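Long-range contacts in monoacylglycerol lipase (Palaeococcus ferrophilus, PDB 6QE2), which catalyses the hydrolysis of monoacylglycerols to a free fatty acid and glycerol, as a lipase of the alpha/beta-hydrolase superfamily: residues A[3-14]-A[37-48]; A[50-59]-A[162-170]. All coordinates share one frame; numbering follows the deposited sequence.

Contact 1: residues A[3-14]-A[37-48]; sequences LYRAKFGTPERG and NGAGFGVYAFDW
Ala-6 and Ala-45 form a hydrogen-bonded antiparallel pair, Ala-6 N to Ala-45 O and Ala-45 N to Ala-6 O both at 2.8 Å, and Phe-8 repeats the pattern with Val-43. The segment axes of strands 5-8 and 42-46 run 4.7 Å apart at 161°. On the sheet face that carries Arg-5, Lys-7 and Tyr-44, the tyrosine ring reaches back toward the edge strand because its CG stands anti to the backbone N (chi1 -165°). Arg-5 NH1 donates to Tyr-44 OH (3.1 Å), which lies in the guanidinium plane, while that plane is almost perpendicular to the ring; Lys-7 lays CG 3.6 Å from Tyr-44 CD2. Glu-76 also bonds the tyrosine hydroxyl and Ser-72 takes Arg-5 NH2, tying this face to helix 63-77. On the other face, the methyl CB of Ala-45 meets the edge of the Phe-8 ring at CE1. Asp-47 N closes the far end on Tyr-4 O.

Beyond Phe-8 the chain turns past the end of helix 30-38. Asn-37 ND2 bonds Phe-41 O at 2.7 Å and only weakly Phe-8 O; Gly-9 fits against this amide, where a CB would clash with ND2. Pro-11 centres an inverse gamma turn, after which Arg-13 N binds Gly-40 O (2.8 Å) and Arg-13 CB sits over one face of the Phe-41 ring, 3.8 Å from its centroid. Helix 242-256 packs against the same phenylalanine through Leu-253 and Val-254. Gly-40 forms the Schellman motif that ends helix 30-38, and Gly-42 N, by strand 42-46, donates to Gly-14 O. Strand 5-8 is one of the two edge strands of the mixed central sheet and runs antiparallel to its neighbour 42-46, as expected of the N-terminal edge of an alpha/beta-hydrolase fold.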
loop_
_atom_site.group_PDB
_atom_site.type_symbol
_atom_site.label_atom_id
_atom_site.label_comp_id
_atom_site.label_asym_id
_atom_site.label_seq_id
_atom_site.Cartn_x
_atom_site.Cartn_y
_atom_site.Cartn_z
ATOM N N LEU A 3 -10.236 -10.737 -11.408
ATOM C CA LEU A 3 -9.587 -10.606 -10.124
ATOM C C LEU A 3 -10.415 -11.113 -8.977
ATOM O O LEU A 3 -11.601 -11.350 -9.105
ATOM C CB LEU A 3 -9.306 -9.143 -9.835
ATOM C CG LEU A 3 -8.422 -8.342 -10.761
ATOM C CD1 LEU A 3 -8.543 -6.893 -10.339
ATOM C CD2 LEU A 3 -6.998 -8.819 -10.605
ATOM N N TYR A 4 -9.760 -11.267 -7.837
ATOM C CA TYR A 4 -10.457 -11.659 -6.637
ATOM C C TYR A 4 -10.876 -10.343 -6.012
ATOM O O TYR A 4 -10.034 -9.526 -5.652
ATOM C CB TYR A 4 -9.553 -12.422 -5.676
ATOM C CG TYR A 4 -10.087 -12.404 -4.266
ATOM C CD1 TYR A 4 -11.076 -13.289 -3.866
ATOM C CD2 TYR A 4 -9.625 -11.480 -3.345
ATOM C CE1 TYR A 4 -11.579 -13.264 -2.582
ATOM C CE2 TYR A 4 -10.120 -11.448 -2.057
ATOM C CZ TYR A 4 -11.097 -12.342 -1.682
ATOM O OH TYR A 4 -11.592 -12.310 -0.400
ATOM N N ARG A 5 -12.180 -10.126 -5.922
ATOM C CA ARG A 5 -12.723 -8.908 -5.346
ATOM C C ARG A 5 -13.730 -9.291 -4.279
ATOM O O ARG A 5 -14.496 -10.232 -4.457
ATOM C CB ARG A 5 -13.428 -8.077 -6.417
ATOM C CG ARG A 5 -12.572 -7.692 -7.612
ATOM C CD ARG A 5 -13.462 -7.299 -8.778
ATOM N NE ARG A 5 -12.713 -6.782 -9.917
ATOM C CZ ARG A 5 -12.598 -5.493 -10.209
ATOM N NH1 ARG A 5 -13.180 -4.584 -9.441
ATOM N NH2 ARG A 5 -11.901 -5.109 -11.267
ATOM N N ALA A 6 -13.733 -8.567 -3.168
ATOM C CA ALA A 6 -14.677 -8.870 -2.117
ATOM C C ALA A 6 -15.134 -7.627 -1.384
ATOM O O ALA A 6 -14.339 -6.749 -1.100
ATOM C CB ALA A 6 -14.064 -9.843 -1.134
ATOM N N LYS A 7 -16.427 -7.555 -1.104
ATOM C CA LYS A 7 -16.954 -6.434 -0.341
ATOM C C LYS A 7 -17.341 -6.924 1.046
ATOM O O LYS A 7 -17.992 -7.962 1.185
ATOM C CB LYS A 7 -18.168 -5.801 -1.031
ATOM C CG LYS A 7 -17.879 -5.218 -2.410
ATOM C CD LYS A 7 -19.037 -4.341 -2.872
ATOM C CE LYS A 7 -20.187 -5.150 -3.429
ATOM N NZ LYS A 7 -20.816 -4.456 -4.587
ATOM N N PHE A 8 -16.959 -6.155 2.068
ATOM C CA PHE A 8 -17.211 -6.510 3.456
ATOM C C PHE A 8 -17.988 -5.389 4.130
ATOM O O PHE A 8 -17.683 -4.208 3.941
ATOM C CB PHE A 8 -15.907 -6.758 4.233
ATOM C CG PHE A 8 -15.055 -7.869 3.674
ATOM C CD1 PHE A 8 -14.001 -7.587 2.821
ATOM C CD2 PHE A 8 -15.300 -9.187 4.013
ATOM C CE1 PHE A 8 -13.213 -8.604 2.309
ATOM C CE2 PHE A 8 -14.519 -10.208 3.505
ATOM C CZ PHE A 8 -13.473 -9.917 2.652
ATOM N N GLY A 9 -18.991 -5.763 4.920
ATOM C CA GLY A 9 -19.696 -4.796 5.735
ATOM C C GLY A 9 -20.712 -3.978 4.958
ATOM O O GLY A 9 -21.010 -4.224 3.786
ATOM N N THR A 10 -21.272 -2.990 5.657
ATOM C CA THR A 10 -22.288 -2.088 5.141
ATOM C C THR A 10 -21.735 -0.670 5.113
ATOM O O THR A 10 -21.201 -0.204 6.130
ATOM C CB THR A 10 -23.557 -2.136 6.015
ATOM O OG1 THR A 10 -24.016 -3.490 6.113
ATOM C CG2 THR A 10 -24.655 -1.279 5.411
ATOM N N PRO A 11 -21.890 0.065 4.010
ATOM C CA PRO A 11 -21.159 1.342 3.900
ATOM C C PRO A 11 -21.959 2.510 4.461
ATOM O O PRO A 11 -22.191 3.523 3.791
ATOM C CB PRO A 11 -20.900 1.462 2.391
ATOM C CG PRO A 11 -22.187 0.816 1.798
ATOM C CD PRO A 11 -22.450 -0.359 2.719
ATOM N N GLU A 12 -22.277 2.417 5.751
ATOM C CA GLU A 12 -23.011 3.504 6.396
ATOM C C GLU A 12 -22.227 4.812 6.388
ATOM O O GLU A 12 -22.804 5.876 6.133
ATOM C CB GLU A 12 -23.429 3.054 7.801
ATOM C CG GLU A 12 -24.472 1.848 7.681
ATOM C CD GLU A 12 -24.732 1.120 8.999
ATOM O OE1 GLU A 12 -23.911 1.253 9.932
ATOM O OE2 GLU A 12 -25.749 0.405 9.108
ATOM N N ARG A 13 -20.898 4.749 6.572
ATOM C CA ARG A 13 -19.992 5.901 6.536
ATOM C C ARG A 13 -19.246 6.036 5.218
ATOM O O ARG A 13 -18.398 6.918 5.082
ATOM C CB ARG A 13 -18.965 5.781 7.639
ATOM C CG ARG A 13 -19.502 5.837 9.007
ATOM C CD ARG A 13 -18.338 6.067 9.929
ATOM N NE ARG A 13 -18.825 6.391 11.239
ATOM C CZ ARG A 13 -19.035 7.619 11.682
ATOM N NH1 ARG A 13 -18.722 8.663 10.943
ATOM N NH2 ARG A 13 -19.535 7.789 12.901
ATOM N N GLY A 14 -19.580 5.226 4.252
ATOM C CA GLY A 14 -18.874 5.238 2.991
ATOM C C GLY A 14 -18.032 3.987 2.836
ATOM O O GLY A 14 -18.111 3.039 3.626
ATOM N N ASN A 37 -15.503 -2.248 9.534
ATOM C CA ASN A 37 -16.917 -2.609 9.443
ATOM C C ASN A 37 -17.634 -2.280 10.744
ATOM O O ASN A 37 -18.763 -1.776 10.730
ATOM C CB ASN A 37 -17.088 -4.095 9.126
ATOM C CG ASN A 37 -16.676 -4.458 7.711
ATOM O OD1 ASN A 37 -16.430 -5.625 7.418
ATOM N ND2 ASN A 37 -16.606 -3.467 6.829
ATOM N N GLY A 38 -16.996 -2.582 11.877
ATOM C CA GLY A 38 -17.579 -2.269 13.172
ATOM C C GLY A 38 -17.811 -0.789 13.393
ATOM O O GLY A 38 -18.685 -0.404 14.174
ATOM N N ALA A 39 -17.024 0.058 12.739
ATOM C CA ALA A 39 -17.177 1.503 12.839
ATOM C C ALA A 39 -18.147 2.079 11.814
ATOM O O ALA A 39 -18.403 3.287 11.841
ATOM C CB ALA A 39 -15.817 2.191 12.700
ATOM N N GLY A 40 -18.677 1.261 10.907
ATOM C CA GLY A 40 -19.666 1.705 9.946
ATOM C C GLY A 40 -19.194 1.869 8.515
ATOM O O GLY A 40 -19.945 2.414 7.695
ATOM N N PHE A 41 -17.998 1.393 8.176
ATOM C CA PHE A 41 -17.506 1.466 6.808
ATOM C C PHE A 41 -17.718 0.142 6.092
ATOM O O PHE A 41 -17.628 -0.935 6.688
ATOM C CB PHE A 41 -16.012 1.806 6.769
ATOM C CG PHE A 41 -15.693 3.181 7.248
ATOM C CD1 PHE A 41 -15.317 3.394 8.562
ATOM C CD2 PHE A 41 -15.773 4.264 6.392
ATOM C CE1 PHE A 41 -15.027 4.657 9.009
ATOM C CE2 PHE A 41 -15.474 5.536 6.843
ATOM C CZ PHE A 41 -15.107 5.728 8.149
ATOM N N GLY A 42 -17.995 0.231 4.799
ATOM C CA GLY A 42 -17.814 -0.900 3.925
ATOM C C GLY A 42 -16.365 -0.912 3.475
ATOM O O GLY A 42 -15.733 0.132 3.381
ATOM N N VAL A 43 -15.829 -2.106 3.246
ATOM C CA VAL A 43 -14.462 -2.261 2.758
ATOM C C VAL A 43 -14.518 -3.041 1.458
ATOM O O VAL A 43 -15.149 -4.103 1.394
ATOM C CB VAL A 43 -13.551 -2.967 3.779
ATOM C CG1 VAL A 43 -12.141 -3.149 3.194
ATOM C CG2 VAL A 43 -13.496 -2.176 5.084
ATOM N N TYR A 44 -13.881 -2.503 0.420
ATOM C CA TYR A 44 -13.762 -3.172 -0.869
ATOM C C TYR A 44 -12.330 -3.670 -0.965
ATOM O O TYR A 44 -11.392 -2.867 -1.010
ATOM C CB TYR A 44 -14.110 -2.231 -2.021
ATOM C CG TYR A 44 -14.360 -2.924 -3.348
ATOM C CD1 TYR A 44 -13.358 -3.651 -3.978
ATOM C CD2 TYR A 44 -15.597 -2.848 -3.966
ATOM C CE1 TYR A 44 -13.583 -4.284 -5.186
ATOM C CE2 TYR A 44 -15.830 -3.479 -5.176
ATOM C CZ TYR A 44 -14.814 -4.191 -5.781
ATOM O OH TYR A 44 -15.032 -4.817 -6.986
ATOM N N ALA A 45 -12.164 -4.986 -0.976
ATOM C CA ALA A 45 -10.847 -5.597 -1.044
ATOM C C ALA A 45 -10.656 -6.260 -2.397
ATOM O O ALA A 45 -11.610 -6.734 -3.020
ATOM C CB ALA A 45 -10.661 -6.631 0.072
ATOM N N PHE A 46 -9.409 -6.294 -2.850
ATOM C CA PHE A 46 -9.077 -7.044 -4.049
ATOM C C PHE A 46 -7.644 -7.524 -3.906
ATOM O O PHE A 46 -6.858 -6.964 -3.143
ATOM C CB PHE A 46 -9.233 -6.205 -5.331
ATOM C CG PHE A 46 -8.209 -5.097 -5.469
ATOM C CD1 PHE A 46 -8.412 -3.860 -4.875
ATOM C CD2 PHE A 46 -7.034 -5.306 -6.178
ATOM C CE1 PHE A 46 -7.467 -2.848 -4.996
ATOM C CE2 PHE A 46 -6.080 -4.300 -6.296
ATOM C CZ PHE A 46 -6.300 -3.070 -5.701
ATOM N N ASP A 47 -7.311 -8.572 -4.647
ATOM C CA ASP A 47 -5.934 -9.026 -4.755
ATOM C C ASP A 47 -5.386 -8.577 -6.100
ATOM O O ASP A 47 -6.041 -8.748 -7.132
ATOM C CB ASP A 47 -5.839 -10.546 -4.593
ATOM C CG ASP A 47 -6.058 -10.994 -3.151
ATOM O OD1 ASP A 47 -6.190 -10.120 -2.268
ATOM O OD2 ASP A 47 -6.090 -12.216 -2.891
ATOM N N TRP A 48 -4.211 -7.942 -6.076
ATOM C CA TRP A 48 -3.561 -7.494 -7.300
ATOM C C TRP A 48 -3.396 -8.641 -8.286
ATOM O O TRP A 48 -3.295 -9.804 -7.874
ATOM C CB TRP A 48 -2.168 -6.943 -7.014
ATOM C CG TRP A 48 -2.041 -5.623 -6.319
ATOM C CD1 TRP A 48 -2.611 -5.244 -5.134
ATOM C CD2 TRP A 48 -1.193 -4.540 -6.719
ATOM N NE1 TRP A 48 -2.195 -3.978 -4.794
ATOM C CE2 TRP A 48 -1.320 -3.525 -5.749
ATOM C CE3 TRP A 48 -0.342 -4.327 -7.810
ATOM C CZ2 TRP A 48 -0.635 -2.312 -5.840
ATOM C CZ3 TRP A 48 0.343 -3.125 -7.896
ATOM C CH2 TRP A 48 0.189 -2.129 -6.919
HETATM O O HOH W 1 -20.365 -2.300 8.407
#

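Contact 2: residues A[50-59]-A[162-170]; sequences GHGKSPGKRG and DPLVHDRIS
Gly-59 and Ile-169 bring their CA atoms to 4.3 Å, where Ser-170 N donates to Gly-59 O (3.0 Å) from above the carbonyl plane; a side chain on Gly-59 would clash with Arg-168 O. At the other end a type II' turn, His-51 to Ser-54, faces a type I turn, Asp-162 to Val-165, and one water joins Gly-52 N to Leu-164 O. Between them stands the His-166 imidazole. Arg-58 CB lies over the centre of one of its faces, 3.9 Å from the centroid, and NE2 bonds Gly-50 O weakly while resting over a face of the His-51 ring. Arg-168 N donates to His-166 ND1 (3.0 Å) in the ring plane, fixing its rotation. Bent at chi2 and chi3, Arg-58 curls into its own loop: NE and NH2 both grip Gly-56 O, NH2 also takes Ser-54 O (2.8 Å), and NH1 takes Gly-52 O. A methionine in its place would probably leave these three carbonyls without their donors and the loop less firmly closed. The ND1 and NE2 bonds are consistent with a neutral His-166 protonated on NE2, next to a guanidinium cation that would disfavour a second charge.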
loop_
_atom_site.group_PDB
_atom_site.type_symbol
_atom_site.label_atom_id
_atom_site.label_comp_id
_atom_site.label_asym_id
_atom_site.label_seq_id
_atom_site.Cartn_x
_atom_site.Cartn_y
_atom_site.Cartn_z
ATOM N N GLY A 50 -1.441 -11.295 -10.243
ATOM C CA GLY A 50 -0.219 -11.958 -9.824
ATOM C C GLY A 50 -0.036 -12.044 -8.330
ATOM O O GLY A 50 1.089 -12.238 -7.857
ATOM N N HIS A 51 -1.115 -11.891 -7.563
ATOM C CA HIS A 51 -1.055 -11.893 -6.111
ATOM C C HIS A 51 -2.271 -12.611 -5.554
ATOM O O HIS A 51 -3.343 -12.599 -6.164
ATOM C CB HIS A 51 -1.024 -10.474 -5.536
ATOM C CG HIS A 51 0.283 -9.772 -5.725
ATOM N ND1 HIS A 51 0.656 -9.200 -6.921
ATOM C CD2 HIS A 51 1.303 -9.550 -4.865
ATOM C CE1 HIS A 51 1.853 -8.659 -6.792
ATOM N NE2 HIS A 51 2.267 -8.854 -5.553
ATOM N N GLY A 52 -2.085 -13.228 -4.389
ATOM C CA GLY A 52 -3.200 -13.778 -3.630
ATOM C C GLY A 52 -4.066 -14.716 -4.441
ATOM O O GLY A 52 -3.574 -15.616 -5.136
ATOM N N LYS A 53 -5.378 -14.500 -4.360
ATOM C CA LYS A 53 -6.364 -15.332 -5.039
ATOM C C LYS A 53 -6.648 -14.881 -6.464
ATOM O O LYS A 53 -7.476 -15.502 -7.144
ATOM C CB LYS A 53 -7.667 -15.352 -4.237
ATOM C CG LYS A 53 -7.499 -15.862 -2.826
ATOM C CD LYS A 53 -8.771 -15.665 -2.020
ATOM C CE LYS A 53 -8.564 -16.085 -0.578
ATOM N NZ LYS A 53 -9.843 -16.052 0.187
ATOM N N SER A 54 -6.003 -13.817 -6.922
ATOM C CA SER A 54 -6.154 -13.362 -8.287
ATOM C C SER A 54 -5.264 -14.188 -9.210
ATOM O O SER A 54 -4.268 -14.766 -8.772
ATOM C CB SER A 54 -5.809 -11.878 -8.381
ATOM O OG SER A 54 -6.847 -11.091 -7.811
ATOM N N PRO A 55 -5.614 -14.279 -10.485
ATOM C CA PRO A 55 -4.810 -15.053 -11.437
ATOM C C PRO A 55 -3.570 -14.279 -11.869
ATOM O O PRO A 55 -3.341 -13.138 -11.472
ATOM C CB PRO A 55 -5.770 -15.276 -12.608
ATOM C CG PRO A 55 -6.700 -14.121 -12.551
ATOM C CD PRO A 55 -6.866 -13.790 -11.089
ATOM N N GLY A 56 -2.762 -14.932 -12.685
ATOM C CA GLY A 56 -1.630 -14.280 -13.307
ATOM C C GLY A 56 -0.309 -14.771 -12.740
ATOM O O GLY A 56 -0.223 -15.236 -11.595
ATOM N N LYS A 57 0.733 -14.695 -13.571
ATOM C CA LYS A 57 2.090 -14.976 -13.122
ATOM C C LYS A 57 2.401 -14.183 -11.860
ATOM O O LYS A 57 2.125 -12.982 -11.791
ATOM C CB LYS A 57 3.085 -14.612 -14.226
ATOM C CG LYS A 57 4.537 -14.878 -13.864
ATOM C CD LYS A 57 5.477 -14.465 -14.990
ATOM C CE LYS A 57 5.018 -14.986 -16.340
ATOM N NZ LYS A 57 5.907 -14.483 -17.427
ATOM N N ARG A 58 2.976 -14.859 -10.866
ATOM C CA ARG A 58 3.196 -14.239 -9.565
ATOM C C ARG A 58 4.112 -13.026 -9.686
ATOM O O ARG A 58 5.190 -13.099 -10.283
ATOM C CB ARG A 58 3.795 -15.253 -8.585
ATOM C CG ARG A 58 2.909 -16.459 -8.269
ATOM C CD ARG A 58 1.606 -16.053 -7.577
ATOM N NE ARG A 58 0.562 -15.735 -8.544
ATOM C CZ ARG A 58 -0.692 -15.425 -8.223
ATOM N NH1 ARG A 58 -1.068 -15.383 -6.953
ATOM N NH2 ARG A 58 -1.572 -15.154 -9.178
ATOM N N GLY A 59 3.668 -11.904 -9.128
ATOM C CA GLY A 59 4.467 -10.699 -9.079
ATOM C C GLY A 59 4.534 -9.906 -10.362
ATOM O O GLY A 59 5.330 -8.962 -10.438
ATOM N N ASP A 162 2.515 -18.465 4.917
ATOM C CA ASP A 162 1.328 -18.173 4.132
ATOM C C ASP A 162 1.563 -18.632 2.707
ATOM O O ASP A 162 2.457 -18.140 2.046
ATOM C CB ASP A 162 1.058 -16.669 4.163
ATOM C CG ASP A 162 -0.319 -16.302 3.665
ATOM O OD1 ASP A 162 -0.833 -16.978 2.767
ATOM O OD2 ASP A 162 -0.876 -15.319 4.167
ATOM N N PRO A 163 0.742 -19.550 2.212
ATOM C CA PRO A 163 0.902 -20.050 0.844
ATOM C C PRO A 163 0.541 -19.049 -0.251
ATOM O O PRO A 163 0.909 -19.266 -1.392
ATOM C CB PRO A 163 -0.043 -21.250 0.795
ATOM C CG PRO A 163 -1.047 -20.982 1.843
ATOM C CD PRO A 163 -0.325 -20.263 2.930
ATOM N N LEU A 164 -0.200 -18.001 0.080
ATOM C CA LEU A 164 -0.563 -16.980 -0.875
ATOM C C LEU A 164 0.534 -15.921 -0.988
ATOM O O LEU A 164 0.533 -15.148 -1.928
ATOM C CB LEU A 164 -1.884 -16.333 -0.477
ATOM C CG LEU A 164 -3.084 -17.268 -0.553
ATOM C CD1 LEU A 164 -4.346 -16.570 -0.100
ATOM C CD2 LEU A 164 -3.240 -17.777 -1.968
ATOM N N VAL A 165 1.455 -15.886 -0.024
ATOM C CA VAL A 165 2.551 -14.924 -0.058
ATOM C C VAL A 165 3.659 -15.492 -0.934
ATOM O O VAL A 165 3.971 -16.688 -0.867
ATOM C CB VAL A 165 3.058 -14.617 1.366
ATOM C CG1 VAL A 165 4.403 -13.901 1.320
ATOM C CG2 VAL A 165 2.046 -13.774 2.116
ATOM N N HIS A 166 4.249 -14.638 -1.769
ATOM C CA HIS A 166 5.334 -15.048 -2.649
ATOM C C HIS A 166 6.398 -13.962 -2.651
ATOM O O HIS A 166 6.179 -12.847 -2.172
ATOM C CB HIS A 166 4.840 -15.323 -4.074
ATOM C CG HIS A 166 4.294 -14.114 -4.771
ATOM N ND1 HIS A 166 5.103 -13.149 -5.332
ATOM C CD2 HIS A 166 3.021 -13.723 -5.014
ATOM C CE1 HIS A 166 4.352 -12.214 -5.888
ATOM N NE2 HIS A 166 3.084 -12.536 -5.702
ATOM N N ASP A 167 7.562 -14.290 -3.214
ATOM C CA ASP A 167 8.686 -13.362 -3.250
ATOM C C ASP A 167 9.042 -12.937 -4.670
ATOM O O ASP A 167 10.176 -12.517 -4.926
ATOM C CB ASP A 167 9.902 -13.980 -2.554
ATOM C CG ASP A 167 10.559 -15.085 -3.369
ATOM O OD1 ASP A 167 9.883 -15.712 -4.213
ATOM O OD2 ASP A 167 11.765 -15.327 -3.160
ATOM N N ARG A 168 8.093 -13.024 -5.590
ATOM C CA ARG A 168 8.341 -12.721 -6.991
ATOM C C ARG A 168 8.041 -11.264 -7.297
ATOM O O ARG A 168 7.103 -10.676 -6.749
ATOM C CB ARG A 168 7.489 -13.609 -7.898
ATOM C CG ARG A 168 7.642 -15.096 -7.647
ATOM C CD ARG A 168 8.897 -15.612 -8.323
ATOM N NE ARG A 168 10.040 -15.548 -7.427
ATOM C CZ ARG A 168 11.305 -15.575 -7.827
ATOM N NH1 ARG A 168 11.597 -15.643 -9.119
ATOM N NH2 ARG A 168 12.273 -15.522 -6.931
ATOM N N ILE A 169 8.840 -10.691 -8.189
ATOM C CA ILE A 169 8.570 -9.380 -8.762
ATOM C C ILE A 169 9.048 -9.418 -10.206
ATOM O O ILE A 169 10.148 -9.907 -10.487
ATOM C CB ILE A 169 9.248 -8.238 -7.972
ATOM C CG1 ILE A 169 8.900 -6.873 -8.579
ATOM C CG2 ILE A 169 10.771 -8.426 -7.901
ATOM C CD1 ILE A 169 9.367 -5.687 -7.730
ATOM N N SER A 170 8.217 -8.941 -11.120
ATOM C CA SER A 170 8.605 -8.964 -12.519
ATOM C C SER A 170 9.414 -7.720 -12.863
ATOM O O SER A 170 9.471 -6.748 -12.104
ATOM C CB SER A 170 7.377 -9.070 -13.421
ATOM O OG SER A 170 6.672 -7.845 -13.468
HETATM O O HOH W 2 0.442 -12.635 -3.245
HETATM O O HOH W 3 0.350 -16.019 -4.403
#

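The two contacts follow one another along the chain, and their centres lie 22 Å apart, yet they join directly where the chain leaves strand 42-46. Asp-47 O is 2.6 Å from Ser-54 OG and Asp-47 OD2 is 2.8 Å from Lys-53 N, both probable hydrogen bonds, so the end of the 37-48 segment holds the turn of the 50-59 loop. Ser-54 OG also bonds Tyr-4 N, drawing in the 3-14 segment. Contact 2 lies nearer the ligand: the side chain of Ile-169 is about 4 Å from a bound lauryl dimethylamine-N-oxide, that of Trp-48 about 9 Å. Trp-48 touches the probable nucleophile elbow around Ser-87, linking contact 1 to the likely active site.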